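Local coordinates for beta-glucoside kinase (Listeria monocytogenes, PDB 4HTL), which catalyses the ATP-dependent phosphorylation of cellobiose to cellobiose-6'-phosphate and may also regulate transcription of the cellobiose-PTS operon, at residues P65-P70 / L74-G79; N88-L93 / L99-E104; D106-L111 / G143-G148. One frame throughout, in Å; residues are numbered along the deposited sequence.

Interaction 1. Residues P65-P70 / L74-G79; sequences PGYVNP and LITMGG
Y67 and M77, a selenomethionine, form the antiparallel hydrogen-bonded pair of a short hairpin between strands 67-68 and 74-77. Y67 N gives its hydrogen to M77 O at 2.9 Å, with the donor in the carbonyl plane. The register slips by one residue between this pair and the non-hydrogen-bonded pair V68-I75, a beta bulge, and T76 N bonds to Y67 O at 2.9 Å, less straight. N69 N then reaches L74 O at 2.9 Å in a nearly linear bond (173°). The Y67 side chain starts with CB 3.4 Å from T76 OG1. Its CG lies anti to the carbonyl carbon (chi1 -53°), which lays the ring alongside M77. CD2 rests 3.6 Å from M77 CB; farther out, CE2 and CZ lie beneath the methyl of M77, whose chain is bent at chi2 and chi3. In the M77 conformer described, one of two modelled, CE sits 3.8 Å from the Y67 ring centroid and 18° off the normal, a CH-pi contact, while SE stands obliquely farther away. At the tip, Y67 OH bonds to E155. On the other face of the hairpin V68 CG2, in the V68 conformer described, meets I75 CG1, and both residues pack on I103. Water 1 bridges P65 O and G78 O where the strands part. G66 CA lies 3.2 Å from M77 O, a CA-H...O contact. Three backbone bonds hold the hairpin across the bulge, M77 N is buried with no partner in the model, and the Y67 ring is pinned by a methyl on one face and a carboxylate at its hydroxyl.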
# COMPACT_ATOMS: atom_id res chain seq x y z
N PRO A 65 0.67 -6.85 19.99
CA PRO A 65 1.23 -7.26 18.70
C PRO A 65 0.38 -8.27 17.96
O PRO A 65 -0.51 -8.91 18.53
CB PRO A 65 2.62 -7.80 19.04
CG PRO A 65 2.51 -8.22 20.46
CD PRO A 65 1.46 -7.36 21.12
N GLY A 66 0.58 -8.31 16.65
CA GLY A 66 -0.04 -9.33 15.82
C GLY A 66 -1.31 -8.80 15.16
O GLY A 66 -1.41 -7.59 14.88
N TYR A 67 -2.28 -9.70 14.92
CA TYR A 67 -3.45 -9.39 14.14
C TYR A 67 -4.64 -9.53 15.06
O TYR A 67 -4.85 -10.60 15.68
CB TYR A 67 -3.54 -10.35 12.93
CG TYR A 67 -2.29 -10.40 12.07
CD1 TYR A 67 -1.56 -9.24 11.78
CD2 TYR A 67 -1.89 -11.58 11.46
CE1 TYR A 67 -0.43 -9.30 10.97
CE2 TYR A 67 -0.77 -11.65 10.67
CZ TYR A 67 -0.06 -10.50 10.41
OH TYR A 67 1.07 -10.55 9.62
N VAL A 68 -5.37 -8.43 15.21
CA VAL A 68 -6.47 -8.33 16.15
C VAL A 68 -7.71 -7.83 15.45
O VAL A 68 -7.65 -6.79 14.78
CB VAL A 68 -6.14 -7.27 17.26
CG1 VAL A 68 -7.34 -7.04 18.16
CG2 VAL A 68 -4.92 -7.68 18.06
N ASN A 69 -8.82 -8.55 15.60
CA ASN A 69 -10.12 -8.06 15.18
C ASN A 69 -10.54 -7.05 16.23
O ASN A 69 -10.78 -7.40 17.38
CB ASN A 69 -11.11 -9.21 15.05
CG ASN A 69 -12.49 -8.76 14.64
OD1 ASN A 69 -12.92 -7.65 14.97
ND2 ASN A 69 -13.20 -9.63 13.91
N PRO A 70 -10.58 -5.77 15.85
CA PRO A 70 -10.78 -4.74 16.85
C PRO A 70 -12.20 -4.67 17.38
O PRO A 70 -12.41 -4.04 18.40
CB PRO A 70 -10.43 -3.48 16.09
CG PRO A 70 -10.79 -3.78 14.68
CD PRO A 70 -10.51 -5.24 14.49
N LEU A 74 -10.69 -10.78 19.05
CA LEU A 74 -9.96 -12.00 18.74
C LEU A 74 -8.62 -11.72 18.11
O LEU A 74 -8.55 -11.11 17.03
CB LEU A 74 -10.79 -12.90 17.81
CG LEU A 74 -10.13 -14.20 17.35
CD1 LEU A 74 -9.90 -15.11 18.56
CD2 LEU A 74 -11.01 -14.88 16.31
N ILE A 75 -7.56 -12.17 18.78
CA ILE A 75 -6.17 -12.13 18.25
C ILE A 75 -5.99 -13.41 17.46
O ILE A 75 -5.97 -14.49 18.03
CB ILE A 75 -5.11 -12.07 19.36
CG1 ILE A 75 -5.31 -10.84 20.23
CG2 ILE A 75 -3.67 -12.06 18.78
CD1 ILE A 75 -4.40 -10.75 21.45
N THR A 76 -5.90 -13.27 16.15
CA THR A 76 -5.76 -14.42 15.28
C THR A 76 -4.31 -14.91 15.25
O THR A 76 -4.07 -16.09 15.13
CB THR A 76 -6.30 -14.10 13.88
OG1 THR A 76 -5.55 -13.02 13.33
CG2 THR A 76 -7.77 -13.64 13.99
N MSE A 77 -3.35 -14.00 15.36
CA MSE A 77 -1.92 -14.34 15.36
C MSE A 77 -1.31 -13.40 16.37
O MSE A 77 -1.43 -12.19 16.21
CB MSE A 77 -1.32 -14.11 13.96
CG MSE A 77 0.07 -14.71 13.68
SE MSE A 77 1.68 -13.73 14.25
CE MSE A 77 1.42 -11.97 13.46
N GLY A 78 -0.66 -13.92 17.40
CA GLY A 78 -0.19 -13.04 18.47
C GLY A 78 1.16 -12.36 18.32
O GLY A 78 1.72 -11.91 19.32
N GLY A 79 1.67 -12.22 17.11
CA GLY A 79 3.04 -11.71 16.93
C GLY A 79 4.05 -12.62 17.62
O GLY A 79 4.07 -13.82 17.34
O HOH W 1 -0.39 -10.47 20.72

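Interaction 2. Residues N88-L93 / L99-E104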
# COMPACT_ATOMS: atom_id res chain seq x y z
N ASN A 88 -9.09 -14.78 22.35
CA ASN A 88 -9.90 -13.59 22.52
C ASN A 88 -9.56 -12.91 23.84
O ASN A 88 -10.16 -13.16 24.87
CB ASN A 88 -11.38 -13.87 22.37
CG ASN A 88 -12.16 -12.61 22.11
OD1 ASN A 88 -11.96 -11.60 22.80
ND2 ASN A 88 -12.98 -12.63 21.06
N LEU A 89 -8.60 -11.99 23.75
CA LEU A 89 -8.10 -11.25 24.91
C LEU A 89 -9.16 -10.26 25.42
O LEU A 89 -9.26 -10.01 26.62
CB LEU A 89 -6.80 -10.54 24.57
CG LEU A 89 -6.21 -9.66 25.67
CD1 LEU A 89 -5.96 -10.42 26.97
CD2 LEU A 89 -4.91 -9.03 25.15
N LYS A 90 -9.98 -9.73 24.52
CA LYS A 90 -11.11 -8.86 24.95
C LYS A 90 -12.07 -9.64 25.85
O LYS A 90 -12.44 -9.17 26.93
CB LYS A 90 -11.85 -8.28 23.75
CG LYS A 90 -13.05 -7.36 24.07
CD LYS A 90 -13.71 -6.79 22.81
CE LYS A 90 -15.09 -6.22 23.15
NZ LYS A 90 -15.72 -5.65 21.94
N GLU A 91 -12.47 -10.83 25.41
CA GLU A 91 -13.43 -11.62 26.19
C GLU A 91 -12.84 -12.12 27.49
O GLU A 91 -13.55 -12.22 28.48
CB GLU A 91 -13.96 -12.78 25.38
CG GLU A 91 -14.93 -12.36 24.30
CD GLU A 91 -15.38 -13.52 23.43
OE1 GLU A 91 -16.23 -13.27 22.56
OE2 GLU A 91 -14.89 -14.66 23.61
N TRP A 92 -11.54 -12.43 27.49
CA TRP A 92 -10.85 -12.84 28.70
C TRP A 92 -10.88 -11.74 29.73
O TRP A 92 -11.26 -11.98 30.88
CB TRP A 92 -9.40 -13.23 28.39
CG TRP A 92 -8.67 -13.82 29.57
CD1 TRP A 92 -8.67 -15.14 30.00
CD2 TRP A 92 -7.78 -13.12 30.51
NE1 TRP A 92 -7.87 -15.30 31.12
CE2 TRP A 92 -7.30 -14.13 31.47
CE3 TRP A 92 -7.33 -11.81 30.64
CZ2 TRP A 92 -6.43 -13.81 32.51
CZ3 TRP A 92 -6.46 -11.50 31.69
CH2 TRP A 92 -6.02 -12.48 32.61
N LEU A 93 -10.51 -10.53 29.31
CA LEU A 93 -10.46 -9.38 30.21
C LEU A 93 -11.86 -8.97 30.70
O LEU A 93 -12.03 -8.57 31.85
CB LEU A 93 -9.73 -8.20 29.54
CG LEU A 93 -8.19 -8.27 29.44
CD1 LEU A 93 -7.62 -7.23 28.46
CD2 LEU A 93 -7.58 -8.11 30.82
N LEU A 99 -15.53 -5.08 33.21
CA LEU A 99 -15.34 -3.75 32.64
C LEU A 99 -15.35 -3.82 31.14
O LEU A 99 -14.95 -4.85 30.57
CB LEU A 99 -13.99 -3.16 33.06
CG LEU A 99 -13.86 -2.84 34.54
CD1 LEU A 99 -12.43 -2.40 34.83
CD2 LEU A 99 -14.87 -1.76 34.97
N PRO A 100 -15.76 -2.72 30.47
CA PRO A 100 -15.62 -2.68 29.00
C PRO A 100 -14.15 -2.72 28.60
O PRO A 100 -13.29 -2.15 29.29
CB PRO A 100 -16.25 -1.34 28.62
CG PRO A 100 -16.18 -0.51 29.86
CD PRO A 100 -16.31 -1.47 31.01
N VAL A 101 -13.87 -3.43 27.50
CA VAL A 101 -12.51 -3.67 27.01
C VAL A 101 -12.44 -3.37 25.51
O VAL A 101 -13.40 -3.62 24.76
CB VAL A 101 -12.08 -5.14 27.27
CG1 VAL A 101 -10.65 -5.39 26.77
CG2 VAL A 101 -12.20 -5.46 28.77
N ALA A 102 -11.33 -2.79 25.09
CA ALA A 102 -11.02 -2.64 23.68
C ALA A 102 -9.58 -3.09 23.43
O ALA A 102 -8.70 -3.01 24.30
CB ALA A 102 -11.25 -1.21 23.21
N ILE A 103 -9.38 -3.58 22.22
CA ILE A 103 -8.07 -4.04 21.80
C ILE A 103 -7.81 -3.66 20.34
O ILE A 103 -8.72 -3.70 19.49
CB ILE A 103 -7.95 -5.54 22.02
CG1 ILE A 103 -6.55 -6.02 21.67
CG2 ILE A 103 -8.99 -6.26 21.19
CD1 ILE A 103 -6.23 -7.34 22.30
N GLU A 104 -6.55 -3.28 20.05
CA GLU A 104 -6.12 -2.90 18.70
C GLU A 104 -4.65 -3.31 18.59
O GLU A 104 -3.97 -3.50 19.60
CB GLU A 104 -6.33 -1.39 18.47
CG GLU A 104 -5.86 -0.80 17.11
CD GLU A 104 -6.45 -1.45 15.89
OE1 GLU A 104 -7.47 -0.98 15.41
OE2 GLU A 104 -5.85 -2.44 15.40
O HOH W 2 -14.40 -3.15 21.45
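This is apolar helix-on-sheet packing: helix 89-97 packs on strand 101-105, the outermost strand of the five-stranded sheet whose strand 6-11 carries part of the probable ATP site. It forms the second half of the connection from strand 59-64 to its parallel neighbour 101-105. The local axes run nearly antiparallel, 156° apart and 7.9 Å at closest approach. V101 is wedged between K90 and L93. Its CG2 meets L93 CB at 3.8 Å, its CG1 lies 3.9 Å from L93 CD1, and the two side chains cross at about a right angle. With CG1 anti to the backbone N (chi1 -180°), V101 spreads both methyls against the helix. K90 runs the other way, fully extended, its methylenes sliding past V101 so that CE is 3.5 Å from V101 O. Its ammonium ends on K71 O and on water 2, 2.9 Å from NZ. Two residues along the strand, I103 CD1, in one of two modelled conformers, touches L89 CD2 at 3.6 Å; V62 and I75 pack around this pair. No hydrogen bond joins helix to strand, so the fit rests on aliphatic contacts, including the lysine methylenes, with the lysine's charge carried to the edge and met by a carbonyl and water.

Interaction 3. Residues D106-L111 / G143-G148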
# COMPACT_ATOMS: atom_id res chain seq x y z
N ASP A 106 -0.57 -3.07 17.88
CA ASP A 106 0.39 -2.12 18.43
C ASP A 106 0.81 -0.99 17.48
O ASP A 106 0.89 0.17 17.89
CB ASP A 106 1.59 -2.82 19.05
CG ASP A 106 2.39 -3.65 18.09
OD1 ASP A 106 1.91 -3.99 17.00
OD2 ASP A 106 3.53 -3.96 18.44
N ALA A 107 1.07 -1.34 16.22
CA ALA A 107 1.44 -0.32 15.19
C ALA A 107 0.27 0.63 14.91
O ALA A 107 0.44 1.85 14.82
CB ALA A 107 1.97 -0.96 13.93
N ASN A 108 -0.93 0.05 14.82
CA ASN A 108 -2.13 0.83 14.66
C ASN A 108 -2.36 1.75 15.81
O ASN A 108 -2.69 2.90 15.58
CB ASN A 108 -3.36 -0.05 14.45
CG ASN A 108 -3.34 -0.81 13.10
OD1 ASN A 108 -2.52 -0.52 12.22
ND2 ASN A 108 -4.23 -1.81 12.97
N CYS A 109 -2.14 1.29 17.05
CA CYS A 109 -2.31 2.17 18.21
C CYS A 109 -1.31 3.34 18.15
O CYS A 109 -1.69 4.48 18.38
CB CYS A 109 -2.14 1.39 19.51
SG CYS A 109 -3.56 0.36 19.92
N ALA A 110 -0.08 3.09 17.77
CA ALA A 110 0.90 4.17 17.72
C ALA A 110 0.50 5.16 16.64
O ALA A 110 0.70 6.37 16.82
CB ALA A 110 2.33 3.65 17.46
N LEU A 111 -0.09 4.68 15.54
CA LEU A 111 -0.57 5.62 14.53
C LEU A 111 -1.73 6.46 15.11
O LEU A 111 -1.80 7.64 14.88
CB LEU A 111 -1.01 4.89 13.29
CG LEU A 111 -1.48 5.79 12.13
CD1 LEU A 111 -1.16 5.16 10.78
CD2 LEU A 111 -2.99 6.08 12.25
N GLY A 143 -8.96 9.19 5.83
CA GLY A 143 -9.37 9.61 7.17
C GLY A 143 -9.68 8.46 8.10
O GLY A 143 -10.28 8.69 9.14
N GLU A 144 -9.22 7.24 7.77
CA GLU A 144 -9.50 6.01 8.53
C GLU A 144 -8.27 5.10 8.58
O GLU A 144 -7.55 5.03 7.61
CB GLU A 144 -10.54 5.19 7.77
CG GLU A 144 -11.98 5.49 8.05
CD GLU A 144 -12.83 4.44 7.40
OE1 GLU A 144 -12.95 3.33 7.99
OE2 GLU A 144 -13.30 4.70 6.28
N LEU A 145 -8.09 4.36 9.69
CA LEU A 145 -7.11 3.33 9.74
C LEU A 145 -7.45 2.22 8.70
O LEU A 145 -8.61 1.82 8.56
CB LEU A 145 -7.09 2.78 11.17
CG LEU A 145 -6.12 1.76 11.66
CD1 LEU A 145 -4.68 2.26 11.61
CD2 LEU A 145 -6.55 1.35 13.07
N VAL A 146 -6.42 1.75 8.01
CA VAL A 146 -6.59 0.63 7.11
C VAL A 146 -6.05 -0.60 7.84
O VAL A 146 -4.87 -0.77 8.00
CB VAL A 146 -5.86 0.84 5.77
CG1 VAL A 146 -5.92 -0.45 4.93
CG2 VAL A 146 -6.40 2.07 5.02
N ARG A 147 -6.95 -1.47 8.24
CA ARG A 147 -6.57 -2.68 9.00
C ARG A 147 -6.41 -3.91 8.12
O ARG A 147 -5.77 -4.85 8.50
CB ARG A 147 -7.58 -2.98 10.09
CG ARG A 147 -7.73 -1.87 11.10
CD ARG A 147 -8.70 -2.27 12.18
NE ARG A 147 -9.05 -1.18 13.07
CZ ARG A 147 -9.92 -0.22 12.76
NH1 ARG A 147 -10.52 -0.21 11.57
NH2 ARG A 147 -10.19 0.71 13.63
N GLY A 148 -7.08 -3.88 6.95
CA GLY A 148 -7.12 -4.94 6.00
C GLY A 148 -8.28 -5.93 6.20
O GLY A 148 -8.99 -5.91 7.20
O HOH W 3 -2.53 -0.01 9.40
O HOH W 4 -3.83 -3.82 10.71
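N108 ND2 hydrogen-bonds to E104 OE2 and to water 4, which accepts at 3.1 Å and lies within bonding distance of R147 O. The other end of the same amide, OD1, takes a proton from water 3 at 2.9 Å, and this water also donates to V146 O at 2.8 Å. Both polar atoms of the buried asparagine are therefore satisfied, although no direct hydrogen bond crosses between 106-111 and 143-148. The direct touch is made by L145, described here in one of its two conformers. Its two methyls lie over one face of the amide, CD1 3.6 Å from N108 OD1 and CD2 3.7 Å from N108 CB, and CD1 also brushes L111 CD2. N108 reaches them with CG anti to its carbonyl carbon (chi1 -67°). R147 adds its CG beside ND2, its guanidinium plane 89° from the amide. Its NE makes a salt bridge to E104 OE1, so E104 holds both residues, one carboxylate oxygen each, which should fix the rotation of the N108 amide. On this edge strand, L145 O accepts a hydrogen bond from N142 of the second subunit. The arrangement fits the two-lobed actin-like ATPase fold of ROK kinases: the helix that follows the last strand of one five-stranded sheet meets the edge strand of the other.

From the N terminus, strand 59-64 leads into interaction 1, which closes a tight hairpin. Strand 87-88 then joins that hairpin, and interaction 2 brings helix 89-97 back onto strand 101-105, five residues later. Interaction 3 comes last, spanning 31 residues between helix 106-117 and strand 144-145. The three follow in series along the chain, none enclosing another. In space they touch: interactions 1 and 2 meet at V68 and I103, linking hairpin to sheet edge; interactions 1 and 3 at P70 and R147; and interactions 2 and 3 at the E104-R147 salt bridge. Together they tie the first sheet, its hairpin and the second sheet.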